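Local coordinates for putative uncharacterized protein (Ustilago maydis, PDB 4GNX) that binds single-stranded DNA as a subunit of replication protein A, through consecutive OB-fold domains, the last of which carries a zinc site, at residues T17-V22 with E106-A111; D143-L148 with E185-N190; E314-K319 with W328-C333; A366-G371 with S422-V427. All blocks are in the same frame, centred on the assembly; numbering follows the deposited sequence.

Contact 1: T17-V22 with E106-A111; sequences TIKARV and EECTDA
The guanidinium of Arg21 meets the 106-111 segment at its edge, where the CB of Ala111 lies close to the guanidinium plane, 3.8 Å from Arg21 NH2. Arg21 reaches this position with CG set between the backbone N and the carbonyl carbon (chi1 84°) and a further bend at chi3. NE gives a hydrogen bond to the carbonyl O of Asn71, and NH1 makes weak ones to the carbonyls of Val114 and Pro115. The bond to Asn71 O probably does most to fix the rotation of the group, with Ala111 packing beside it.

Two residues earlier on the strand, the aliphatic part of Lys19 carries the rest of the contact. The SG of Cys108 lies alongside its chain, 3.6 Å from Lys19 CD and nearly as close to CG. Beyond the sulfur the kinked lysine chain carries NZ to the carbonyl O of Asp110, a weak hydrogen bond of 3.3 Å. The carboxylate of Asp110 stays further off, with OD2 5.0 Å from Lys19 NZ, and Asp113 forms a long, weak ion pair with Lys19 NZ.

Strand 73-77 runs between 17-30 and 104-107 in the sheet, and both Lys19 and Arg21 also rest on its Val73. The chain leaving strand 104-107 thus folds back across one strand, packing on the outside of an OB-fold β-sheet.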
# COMPACT_ATOMS: atom_id res chain seq x y z
N THR C 17 34.37 -12.94 -14.14
CA THR C 17 34.86 -12.49 -12.83
C THR C 17 34.46 -11.03 -12.58
O THR C 17 34.57 -10.19 -13.47
CB THR C 17 36.39 -12.59 -12.74
OG1 THR C 17 36.77 -13.97 -12.65
CG2 THR C 17 36.92 -11.86 -11.52
N ILE C 18 34.00 -10.72 -11.37
CA ILE C 18 33.70 -9.32 -11.05
C ILE C 18 34.60 -8.78 -9.95
O ILE C 18 35.05 -9.54 -9.09
CB ILE C 18 32.21 -9.09 -10.69
CG1 ILE C 18 31.79 -9.91 -9.46
CG2 ILE C 18 31.30 -9.36 -11.89
CD1 ILE C 18 30.36 -9.65 -9.04
N LYS C 19 34.87 -7.49 -10.01
CA LYS C 19 35.57 -6.79 -8.94
C LYS C 19 34.57 -5.84 -8.27
O LYS C 19 34.15 -4.85 -8.87
CB LYS C 19 36.74 -6.00 -9.53
CG LYS C 19 38.05 -6.16 -8.76
CD LYS C 19 38.41 -4.91 -7.97
CE LYS C 19 39.26 -3.92 -8.77
NZ LYS C 19 40.68 -3.81 -8.30
N ALA C 20 34.18 -6.15 -7.04
CA ALA C 20 33.11 -5.40 -6.37
C ALA C 20 33.34 -5.20 -4.87
O ALA C 20 33.99 -6.04 -4.23
CB ALA C 20 31.79 -6.09 -6.60
N ARG C 21 32.82 -4.11 -4.29
CA ARG C 21 32.88 -4.00 -2.83
C ARG C 21 31.56 -4.34 -2.17
O ARG C 21 30.50 -4.00 -2.69
CB ARG C 21 33.47 -2.67 -2.32
CG ARG C 21 32.52 -1.50 -2.21
CD ARG C 21 32.93 -0.50 -1.13
NE ARG C 21 34.38 -0.33 -0.92
CZ ARG C 21 35.21 0.27 -1.77
NH1 ARG C 21 34.77 0.74 -2.93
NH2 ARG C 21 36.50 0.38 -1.46
N VAL C 22 31.65 -5.03 -1.04
CA VAL C 22 30.48 -5.40 -0.27
C VAL C 22 29.96 -4.16 0.44
O VAL C 22 30.65 -3.59 1.26
CB VAL C 22 30.80 -6.45 0.81
CG1 VAL C 22 29.54 -6.79 1.57
CG2 VAL C 22 31.41 -7.70 0.20
N GLU C 106 38.45 -14.00 -3.76
CA GLU C 106 39.74 -13.56 -3.26
C GLU C 106 39.73 -12.04 -3.16
O GLU C 106 39.29 -11.37 -4.09
CB GLU C 106 40.87 -14.06 -4.16
CG GLU C 106 41.24 -15.52 -3.92
CD GLU C 106 42.09 -16.13 -5.02
OE1 GLU C 106 41.61 -16.28 -6.17
OE2 GLU C 106 43.25 -16.51 -4.72
N GLU C 107 40.19 -11.51 -2.02
CA GLU C 107 40.18 -10.07 -1.76
C GLU C 107 41.25 -9.31 -2.56
O GLU C 107 42.33 -9.83 -2.83
CB GLU C 107 40.32 -9.79 -0.26
CG GLU C 107 40.23 -8.31 0.09
CD GLU C 107 40.10 -8.05 1.57
OE1 GLU C 107 39.61 -6.95 1.92
OE2 GLU C 107 40.47 -8.92 2.39
N CYS C 108 40.92 -8.07 -2.92
CA CYS C 108 41.77 -7.20 -3.74
C CYS C 108 42.60 -6.23 -2.91
O CYS C 108 42.23 -5.87 -1.80
CB CYS C 108 40.93 -6.37 -4.69
SG CYS C 108 40.37 -7.27 -6.14
N THR C 109 43.72 -5.79 -3.51
CA THR C 109 44.60 -4.81 -2.91
C THR C 109 44.34 -3.41 -3.49
O THR C 109 44.62 -2.41 -2.84
CB THR C 109 46.08 -5.21 -3.07
OG1 THR C 109 46.18 -6.64 -3.17
CG2 THR C 109 46.90 -4.73 -1.89
N ASP C 110 43.80 -3.35 -4.71
CA ASP C 110 43.35 -2.09 -5.31
C ASP C 110 41.89 -1.83 -4.97
O ASP C 110 41.03 -2.69 -5.20
CB ASP C 110 43.49 -2.13 -6.83
CG ASP C 110 44.92 -2.19 -7.29
OD1 ASP C 110 45.75 -2.79 -6.57
OD2 ASP C 110 45.22 -1.64 -8.37
N ALA C 111 41.63 -0.64 -4.44
CA ALA C 111 40.26 -0.20 -4.15
C ALA C 111 39.85 0.97 -5.05
O ALA C 111 38.68 1.36 -5.08
CB ALA C 111 40.12 0.17 -2.67

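Contact 2: D143-L148 with E185-N190; sequences DSYGEL and ETFPTN
Phe187 drives its edge into a face of the Tyr145 ring, forming a T-shaped aromatic pair with the planes at 88° and the centroids 5.1 Å apart. The leading atom is Phe187 CE2, which stands 3.7 Å from Tyr145 CG and is offset toward the rim of the tyrosine ring on its CB side. The two side chains reach each other by different first torsions: CG of Phe187 is anti to the backbone N (chi1 -173°), whereas Tyr145 turns its ring back over its own main chain (chi1 51°).

At the far end of the same tyrosine, OH lies 3.8 Å from Pro188 CB, an apolar neighbour. The polar need of this hydroxyl is met outside the pair of segments by a hydrogen bond with the carboxylate of Asp194, which helps to fix the far end of the ring.

A second, separate touch is made by Leu148, whose methyl CD1 rests against the end of helix 181-185. It packs 3.6 Å from Glu185 CG and also reaches the CA of that residue, so the aliphatic base of the glutamate is used while its carboxylate leads elsewhere. Thr186 then leaves the helix, and a short 3-10 segment, 187-189, presents Phe187 and Pro188 to the strand.

Outside this shell, Leu165 of strand 159-168 and Val193, in the loop leading to strand 198-207, touch both Tyr145 and Phe187, and Met222 of strand 220-224 also packs on Phe187. Arg163 bonds to the carbonyl of Gly146 and, weakly, to that of Glu185, so within this second OB domain strand 159-168 bridges the two segments.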
# COMPACT_ATOMS: atom_id res chain seq x y z
N ASP C 143 25.29 8.92 21.93
CA ASP C 143 25.24 9.43 23.29
C ASP C 143 25.28 8.26 24.30
O ASP C 143 26.14 8.21 25.18
CB ASP C 143 23.99 10.29 23.49
CG ASP C 143 23.81 10.73 24.92
OD1 ASP C 143 24.58 11.61 25.37
OD2 ASP C 143 22.91 10.19 25.59
N SER C 144 24.34 7.34 24.13
CA SER C 144 24.20 6.16 24.96
C SER C 144 23.43 5.12 24.16
O SER C 144 22.95 5.40 23.05
CB SER C 144 23.44 6.49 26.25
OG SER C 144 22.16 7.02 25.95
N TYR C 145 23.31 3.92 24.71
CA TYR C 145 22.51 2.90 24.06
C TYR C 145 21.74 2.07 25.06
O TYR C 145 22.20 1.83 26.18
CB TYR C 145 23.38 2.01 23.18
CG TYR C 145 24.60 1.44 23.86
CD1 TYR C 145 25.79 2.17 23.92
CD2 TYR C 145 24.58 0.15 24.41
CE1 TYR C 145 26.92 1.65 24.51
CE2 TYR C 145 25.71 -0.38 25.01
CZ TYR C 145 26.88 0.38 25.06
OH TYR C 145 28.00 -0.14 25.66
N GLY C 146 20.55 1.64 24.65
CA GLY C 146 19.69 0.86 25.50
C GLY C 146 20.23 -0.53 25.78
O GLY C 146 21.24 -0.96 25.21
N GLU C 147 19.55 -1.22 26.70
CA GLU C 147 19.78 -2.63 26.92
C GLU C 147 19.17 -3.39 25.75
O GLU C 147 18.32 -2.87 25.03
CB GLU C 147 19.17 -3.07 28.26
CG GLU C 147 17.86 -3.85 28.18
CD GLU C 147 16.62 -2.97 27.99
OE1 GLU C 147 16.76 -1.78 27.62
OE2 GLU C 147 15.50 -3.49 28.23
N LEU C 148 19.65 -4.61 25.56
CA LEU C 148 19.11 -5.53 24.59
C LEU C 148 17.77 -6.11 25.06
O LEU C 148 17.70 -6.70 26.14
CB LEU C 148 20.11 -6.66 24.34
CG LEU C 148 19.83 -7.66 23.23
CD1 LEU C 148 21.16 -8.11 22.64
CD2 LEU C 148 19.01 -8.86 23.69
N GLU C 185 22.98 -7.57 19.47
CA GLU C 185 23.72 -8.27 20.52
C GLU C 185 25.16 -7.79 20.65
O GLU C 185 25.56 -7.24 21.67
CB GLU C 185 23.71 -9.77 20.28
CG GLU C 185 22.32 -10.35 20.07
CD GLU C 185 22.36 -11.84 19.77
OE1 GLU C 185 23.21 -12.54 20.35
OE2 GLU C 185 21.53 -12.29 18.95
N THR C 186 25.93 -7.98 19.57
CA THR C 186 27.37 -7.78 19.58
C THR C 186 27.79 -6.32 19.69
O THR C 186 28.97 -6.01 19.57
CB THR C 186 28.01 -8.36 18.30
OG1 THR C 186 27.33 -7.84 17.15
CG2 THR C 186 27.92 -9.89 18.29
N PHE C 187 26.83 -5.44 19.93
CA PHE C 187 27.10 -4.01 19.83
C PHE C 187 28.23 -3.50 20.73
O PHE C 187 29.11 -2.77 20.26
CB PHE C 187 25.84 -3.17 20.01
CG PHE C 187 26.06 -1.70 19.75
CD1 PHE C 187 26.59 -1.26 18.54
CD2 PHE C 187 25.75 -0.76 20.72
CE1 PHE C 187 26.80 0.09 18.30
CE2 PHE C 187 25.95 0.60 20.49
CZ PHE C 187 26.48 1.02 19.28
N PRO C 188 28.19 -3.85 22.04
CA PRO C 188 29.29 -3.38 22.89
C PRO C 188 30.66 -4.06 22.66
O PRO C 188 31.66 -3.56 23.15
CB PRO C 188 28.77 -3.60 24.32
CG PRO C 188 27.61 -4.53 24.19
CD PRO C 188 27.07 -4.41 22.81
N THR C 189 30.68 -5.17 21.92
CA THR C 189 31.92 -5.78 21.41
C THR C 189 32.84 -4.78 20.69
O THR C 189 34.05 -4.80 20.87
CB THR C 189 31.59 -6.94 20.42
OG1 THR C 189 31.11 -8.07 21.16
CG2 THR C 189 32.80 -7.34 19.56
N ASN C 190 32.23 -3.92 19.87
CA ASN C 190 32.96 -2.98 19.03
C ASN C 190 33.77 -1.99 19.84
O ASN C 190 33.34 -1.54 20.90
CB ASN C 190 31.98 -2.22 18.13
CG ASN C 190 30.93 -3.14 17.52
OD1 ASN C 190 31.26 -4.17 16.93
ND2 ASN C 190 29.66 -2.77 17.68

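Contact 3: E314-K319 with W328-C333; sequences EGCNKK and WRCEKC. With ZN (zinc ion), chain I; nucleotides of chain G.
Cys316 and Cys330 meet through the zinc ion they share, with Cys316 SG 4.2 Å from Cys330 SG. Cys333 SG lies 2.4 Å from the zinc ion, as does Cys330 SG, and Cys311, also modelled in a disulfide with Cys333, supplies the fourth sulfur. For Cys316, SG anti to the backbone N (chi1 -173°) directs the sulfur from its loop toward the opposing segment. The Cys330 sulfur has a further partner: the backbone N of Cys333 donates to Cys330 SG at 3.5 Å and almost straight (172°), a bond that closes the turn from Cys330 to Cys333 beside the metal and would probably draw some charge from the thiolate.

A cysteine-bearing loop and the end of a strand with the turn after it, holding one metal beside the short three-stranded antiparallel sheet that includes 328-330, match the zinc ribbon inserted in the C-terminal OB domain of the large RPA subunit.

Away from the sulfurs the packing thins. Lys332 runs out to solvent, touching only through its aliphatic CD, 3.7 Å from Cys316 SG. Further along the chain, Arg329 NH1 and Glu331 OE1 form a 2.7 Å salt bridge within their own segment, and Arg329 NH2 reaches Asp334 as well.

The other flank of 314-319 faces the DNA strand, chain G. Lys319, extended beyond CG, hydrogen-bonds through NZ to OP1 of DT15 at 2.6 Å and to O3' of DT14 at 3.2 Å, gripping the backbone between two nucleotides, while its backbone N makes a weak bond to OP1 of DT14. The bent chain of Lys318 runs beside that same phosphate, NZ lying 3.5 Å from DT14 OP1.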
# COMPACT_ATOMS: atom_id res chain seq x y z
N GLU C 314 -22.74 22.46 26.97
CA GLU C 314 -21.43 22.72 26.38
C GLU C 314 -20.41 21.74 26.97
O GLU C 314 -20.31 21.59 28.19
CB GLU C 314 -21.01 24.18 26.64
CG GLU C 314 -19.56 24.53 26.32
CD GLU C 314 -19.17 24.28 24.87
OE1 GLU C 314 -20.08 24.17 24.00
OE2 GLU C 314 -17.96 24.19 24.59
N GLY C 315 -19.68 21.06 26.09
CA GLY C 315 -18.63 20.14 26.50
C GLY C 315 -19.11 18.75 26.91
O GLY C 315 -18.33 17.80 26.87
N CYS C 316 -20.39 18.65 27.29
CA CYS C 316 -20.99 17.39 27.79
C CYS C 316 -21.72 16.56 26.71
O CYS C 316 -22.46 17.11 25.88
CB CYS C 316 -21.92 17.67 28.98
SG CYS C 316 -22.60 16.22 29.83
N ASN C 317 -21.51 15.24 26.75
CA ASN C 317 -22.04 14.31 25.75
C ASN C 317 -22.81 13.11 26.30
O ASN C 317 -23.30 12.29 25.52
CB ASN C 317 -20.91 13.75 24.87
CG ASN C 317 -20.08 14.82 24.20
OD1 ASN C 317 -20.52 15.96 24.01
ND2 ASN C 317 -18.85 14.45 23.83
N LYS C 318 -22.90 12.99 27.62
CA LYS C 318 -23.58 11.86 28.26
C LYS C 318 -24.99 11.68 27.68
O LYS C 318 -25.59 12.64 27.20
CB LYS C 318 -23.59 12.04 29.79
CG LYS C 318 -24.52 11.12 30.58
CD LYS C 318 -24.15 9.63 30.49
CE LYS C 318 -25.39 8.72 30.50
NZ LYS C 318 -25.12 7.31 30.92
N LYS C 319 -25.50 10.45 27.68
CA LYS C 319 -26.87 10.17 27.23
C LYS C 319 -27.91 10.75 28.19
O LYS C 319 -27.77 10.65 29.41
CB LYS C 319 -27.10 8.66 27.08
CG LYS C 319 -28.43 8.31 26.41
CD LYS C 319 -28.73 6.82 26.44
CE LYS C 319 -30.13 6.58 25.92
NZ LYS C 319 -30.29 5.17 25.48
N TRP C 328 -36.00 16.17 28.48
CA TRP C 328 -34.79 15.36 28.45
C TRP C 328 -33.85 15.70 29.59
O TRP C 328 -33.30 16.80 29.63
CB TRP C 328 -34.10 15.50 27.10
CG TRP C 328 -34.94 14.87 26.02
CD1 TRP C 328 -35.88 15.48 25.21
CD2 TRP C 328 -34.97 13.46 25.65
NE1 TRP C 328 -36.45 14.58 24.36
CE2 TRP C 328 -35.95 13.35 24.58
CE3 TRP C 328 -34.28 12.33 26.05
CZ2 TRP C 328 -36.23 12.14 23.96
CZ3 TRP C 328 -34.57 11.12 25.43
CH2 TRP C 328 -35.52 11.04 24.40
N ARG C 329 -33.67 14.74 30.51
CA ARG C 329 -32.79 14.94 31.67
C ARG C 329 -31.37 14.34 31.55
O ARG C 329 -31.21 13.15 31.21
CB ARG C 329 -33.47 14.46 32.98
CG ARG C 329 -32.56 14.58 34.20
CD ARG C 329 -33.31 14.73 35.51
NE ARG C 329 -32.45 15.34 36.54
CZ ARG C 329 -31.66 14.67 37.39
NH1 ARG C 329 -31.61 13.34 37.37
NH2 ARG C 329 -30.92 15.33 38.27
N CYS C 330 -30.36 15.17 31.86
CA CYS C 330 -28.97 14.72 32.06
C CYS C 330 -28.70 14.48 33.54
O CYS C 330 -29.12 15.27 34.38
CB CYS C 330 -27.96 15.75 31.53
SG CYS C 330 -26.23 15.21 31.68
N GLU C 331 -27.98 13.40 33.85
CA GLU C 331 -27.59 13.12 35.25
C GLU C 331 -26.44 14.00 35.70
O GLU C 331 -26.58 14.79 36.63
CB GLU C 331 -27.23 11.63 35.45
CG GLU C 331 -28.38 10.64 35.35
CD GLU C 331 -29.62 11.11 36.08
OE1 GLU C 331 -30.38 11.92 35.50
OE2 GLU C 331 -29.84 10.67 37.22
N LYS C 332 -25.30 13.86 35.01
CA LYS C 332 -24.05 14.57 35.32
C LYS C 332 -24.28 16.05 35.54
O LYS C 332 -23.88 16.60 36.59
CB LYS C 332 -23.02 14.38 34.20
CG LYS C 332 -21.67 15.06 34.45
CD LYS C 332 -21.28 16.00 33.31
CE LYS C 332 -19.80 16.31 33.29
NZ LYS C 332 -18.97 15.18 32.78
N CYS C 333 -24.90 16.70 34.56
CA CYS C 333 -25.12 18.13 34.67
C CYS C 333 -26.48 18.47 35.31
O CYS C 333 -26.82 19.65 35.47
CB CYS C 333 -24.80 18.90 33.38
SG CYS C 333 -25.74 18.47 31.91
ZN ZN I . -24.70 16.72 30.73
P DT G 13 -19.12 11.81 28.07
OP1 DT G 13 -20.38 12.53 27.75
OP2 DT G 13 -18.67 11.76 29.48
O5' DT G 13 -19.22 10.33 27.49
C5' DT G 13 -20.47 9.60 27.44
C4' DT G 13 -20.89 9.36 26.00
O4' DT G 13 -19.93 9.94 25.10
C3' DT G 13 -20.99 7.90 25.58
O3' DT G 13 -22.34 7.47 25.70
C2' DT G 13 -20.70 7.94 24.09
C1' DT G 13 -20.03 9.29 23.84
N1 DT G 13 -18.67 9.17 23.30
C2 DT G 13 -18.28 10.03 22.29
O2 DT G 13 -19.02 10.88 21.81
N3 DT G 13 -16.98 9.86 21.87
C4 DT G 13 -16.07 8.93 22.34
O4 DT G 13 -14.94 8.89 21.85
C5 DT G 13 -16.55 8.07 23.39
C7 DT G 13 -15.63 7.04 23.97
C6 DT G 13 -17.81 8.23 23.81
P DT G 14 -22.80 6.67 26.99
OP1 DT G 14 -23.37 7.69 27.92
OP2 DT G 14 -21.72 5.77 27.44
O5' DT G 14 -23.94 5.80 26.30
C5' DT G 14 -24.74 6.36 25.25
C4' DT G 14 -25.69 5.30 24.73
O4' DT G 14 -25.07 4.62 23.62
C3' DT G 14 -26.04 4.22 25.75
O3' DT G 14 -27.40 3.80 25.68
C2' DT G 14 -25.10 3.08 25.41
C1' DT G 14 -24.81 3.26 23.93
N1 DT G 14 -23.39 2.99 23.60
C2 DT G 14 -23.12 1.96 22.73
O2 DT G 14 -23.99 1.28 22.20
N3 DT G 14 -21.78 1.75 22.49
C4 DT G 14 -20.72 2.45 23.04
O4 DT G 14 -19.57 2.15 22.73
C5 DT G 14 -21.08 3.51 23.95
C7 DT G 14 -20.00 4.32 24.59
C6 DT G 14 -22.38 3.72 24.19
P DT G 15 -27.98 2.97 26.93
OP1 DT G 15 -29.29 3.57 27.29
OP2 DT G 15 -26.93 2.86 27.98
O5' DT G 15 -28.22 1.54 26.26
C5' DT G 15 -27.33 0.43 26.50
C4' DT G 15 -27.21 -0.43 25.26
O4' DT G 15 -25.97 -0.14 24.59
C3' DT G 15 -27.19 -1.94 25.54
O3' DT G 15 -27.80 -2.68 24.47
C2' DT G 15 -25.71 -2.24 25.61
C1' DT G 15 -25.15 -1.31 24.55
N1 DT G 15 -23.75 -0.90 24.77
C2 DT G 15 -22.80 -1.34 23.87
O2 DT G 15 -23.06 -2.04 22.91
N3 DT G 15 -21.52 -0.91 24.14
C4 DT G 15 -21.10 -0.12 25.19
O4 DT G 15 -19.92 0.17 25.31
C5 DT G 15 -22.15 0.29 26.10
C7 DT G 15 -21.80 1.15 27.27
C6 DT G 15 -23.40 -0.11 25.85

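Contact 4: A366-G371 with S422-V427; sequences ATQLIG and SRAAPV
This is a small helix-to-strand contact, combining one hydrogen bond with an apolar touch, in which the end of helix 363-370 packs against strand 414-426, an outermost strand of the five-stranded antiparallel sheet. The segment axes approach to 9.1 Å and run at only 27° to each other, with the CA atoms of Leu369 and Ala424 the closest pair between the segments. From the helix, Gln368 reaches over with CG flanked by its own backbone N and C (chi1 53°) and the chain extended beyond. Its NE2 donates to the carbonyl O of Ala424 at 2.6 Å, arriving in the carbonyl plane, but the bond is bent (136° at the hydrogen) and the acceptor is tilted from the glutamine's own amide plane. Beside this bond the methyl CD1 of Leu369 lies 3.9 Å from Ala424 CB, which points toward the helix and is buried.

The helix follows the third strand of the sheet and, with two more helices, precedes the fourth, the place where OB folds characteristically carry their helix. Asp365 accepts a hydrogen bond from the backbone N of Ala424, so both backbone polar atoms of that residue are held by helix side chains. Its neighbours Arg423 and Ala425 bond instead with strand 398-411, at Asn403 and Met401. Ser422 and Arg423 together face Asn403 as a classic beta bulge, where the chain turns its corner. Phe402 and Tyr400 of strand 398-411 also pack here, against Ala424 and Leu369 respectively.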
# COMPACT_ATOMS: atom_id res chain seq x y z
N ALA C 366 -17.99 9.56 12.30
CA ALA C 366 -19.21 9.01 11.72
C ALA C 366 -19.95 10.01 10.84
O ALA C 366 -20.68 9.60 9.93
CB ALA C 366 -20.12 8.46 12.81
N THR C 367 -19.72 11.30 11.07
CA THR C 367 -20.38 12.35 10.28
C THR C 367 -19.92 12.35 8.83
O THR C 367 -20.74 12.44 7.93
CB THR C 367 -20.21 13.75 10.90
OG1 THR C 367 -20.86 13.80 12.17
CG2 THR C 367 -20.83 14.81 10.00
N GLN C 368 -18.62 12.25 8.62
CA GLN C 368 -18.10 12.15 7.26
C GLN C 368 -18.42 10.81 6.63
O GLN C 368 -18.52 10.70 5.41
CB GLN C 368 -16.59 12.40 7.22
CG GLN C 368 -15.81 11.52 8.18
CD GLN C 368 -14.36 11.36 7.76
OE1 GLN C 368 -14.05 11.21 6.57
NE2 GLN C 368 -13.45 11.37 8.75
N LEU C 369 -18.60 9.79 7.45
CA LEU C 369 -18.98 8.52 6.89
C LEU C 369 -20.40 8.53 6.34
O LEU C 369 -20.75 7.68 5.53
CB LEU C 369 -18.77 7.40 7.90
CG LEU C 369 -17.53 6.56 7.57
CD1 LEU C 369 -16.22 7.33 7.71
CD2 LEU C 369 -17.48 5.31 8.43
N ILE C 370 -21.20 9.51 6.75
CA ILE C 370 -22.60 9.61 6.32
C ILE C 370 -22.87 10.93 5.59
O ILE C 370 -23.84 11.06 4.85
CB ILE C 370 -23.55 9.39 7.53
CG1 ILE C 370 -23.36 7.97 8.07
CG2 ILE C 370 -25.01 9.59 7.13
CD1 ILE C 370 -23.65 7.83 9.54
N GLY C 371 -21.98 11.91 5.78
CA GLY C 371 -22.05 13.18 5.07
C GLY C 371 -23.11 14.05 5.69
O GLY C 371 -23.73 14.87 5.01
N SER C 422 -10.41 6.15 15.23
CA SER C 422 -9.94 7.43 15.73
C SER C 422 -9.88 8.47 14.60
O SER C 422 -10.23 9.64 14.79
CB SER C 422 -8.60 7.27 16.45
OG SER C 422 -7.65 6.62 15.63
N ARG C 423 -9.43 8.05 13.42
CA ARG C 423 -9.60 8.87 12.22
C ARG C 423 -9.96 8.00 11.04
O ARG C 423 -9.49 6.88 10.93
CB ARG C 423 -8.34 9.68 11.88
CG ARG C 423 -8.66 11.07 11.34
CD ARG C 423 -7.45 11.76 10.72
NE ARG C 423 -7.36 11.59 9.26
CZ ARG C 423 -6.66 12.38 8.44
NH1 ARG C 423 -5.99 13.42 8.94
NH2 ARG C 423 -6.64 12.15 7.13
N ALA C 424 -10.83 8.50 10.18
CA ALA C 424 -11.07 7.89 8.88
C ALA C 424 -10.83 8.91 7.78
O ALA C 424 -11.43 9.97 7.76
CB ALA C 424 -12.48 7.34 8.81
N ALA C 425 -9.91 8.62 6.88
CA ALA C 425 -9.66 9.51 5.76
C ALA C 425 -10.07 8.79 4.49
O ALA C 425 -9.90 7.58 4.39
CB ALA C 425 -8.19 9.90 5.70
N PRO C 426 -10.64 9.53 3.52
CA PRO C 426 -11.01 8.91 2.24
C PRO C 426 -9.75 8.56 1.46
O PRO C 426 -8.79 9.32 1.48
CB PRO C 426 -11.80 10.01 1.54
CG PRO C 426 -11.23 11.27 2.10
CD PRO C 426 -10.90 10.98 3.53
N VAL C 427 -9.73 7.41 0.80
CA VAL C 427 -8.54 6.98 0.06
C VAL C 427 -8.07 7.97 -1.01
O VAL C 427 -8.87 8.48 -1.80
CB VAL C 427 -8.78 5.61 -0.60
CG1 VAL C 427 -7.60 5.23 -1.50
CG2 VAL C 427 -9.06 4.53 0.46

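The four contacts follow one another along the chain without interleaving, and they are spread over three OB-type regions. Contact 1 belongs to the first sheet and contact 2 to the second; strands 104-107 and 135-152 are consecutive in the chain, and the two contact centres lie about 31 Å apart. Contacts 3 and 4 share the C-terminal OB domain, with centres about 25 Å apart: contact 4 sits on the five-stranded sheet, contact 3 on the zinc-bearing insertion that follows strand 290-310. Contacts 1 and 3 are the most distant pair, at about 76 Å between centres. This spacing is consistent with an elongated subunit that presents successive OB domains to single-stranded DNA.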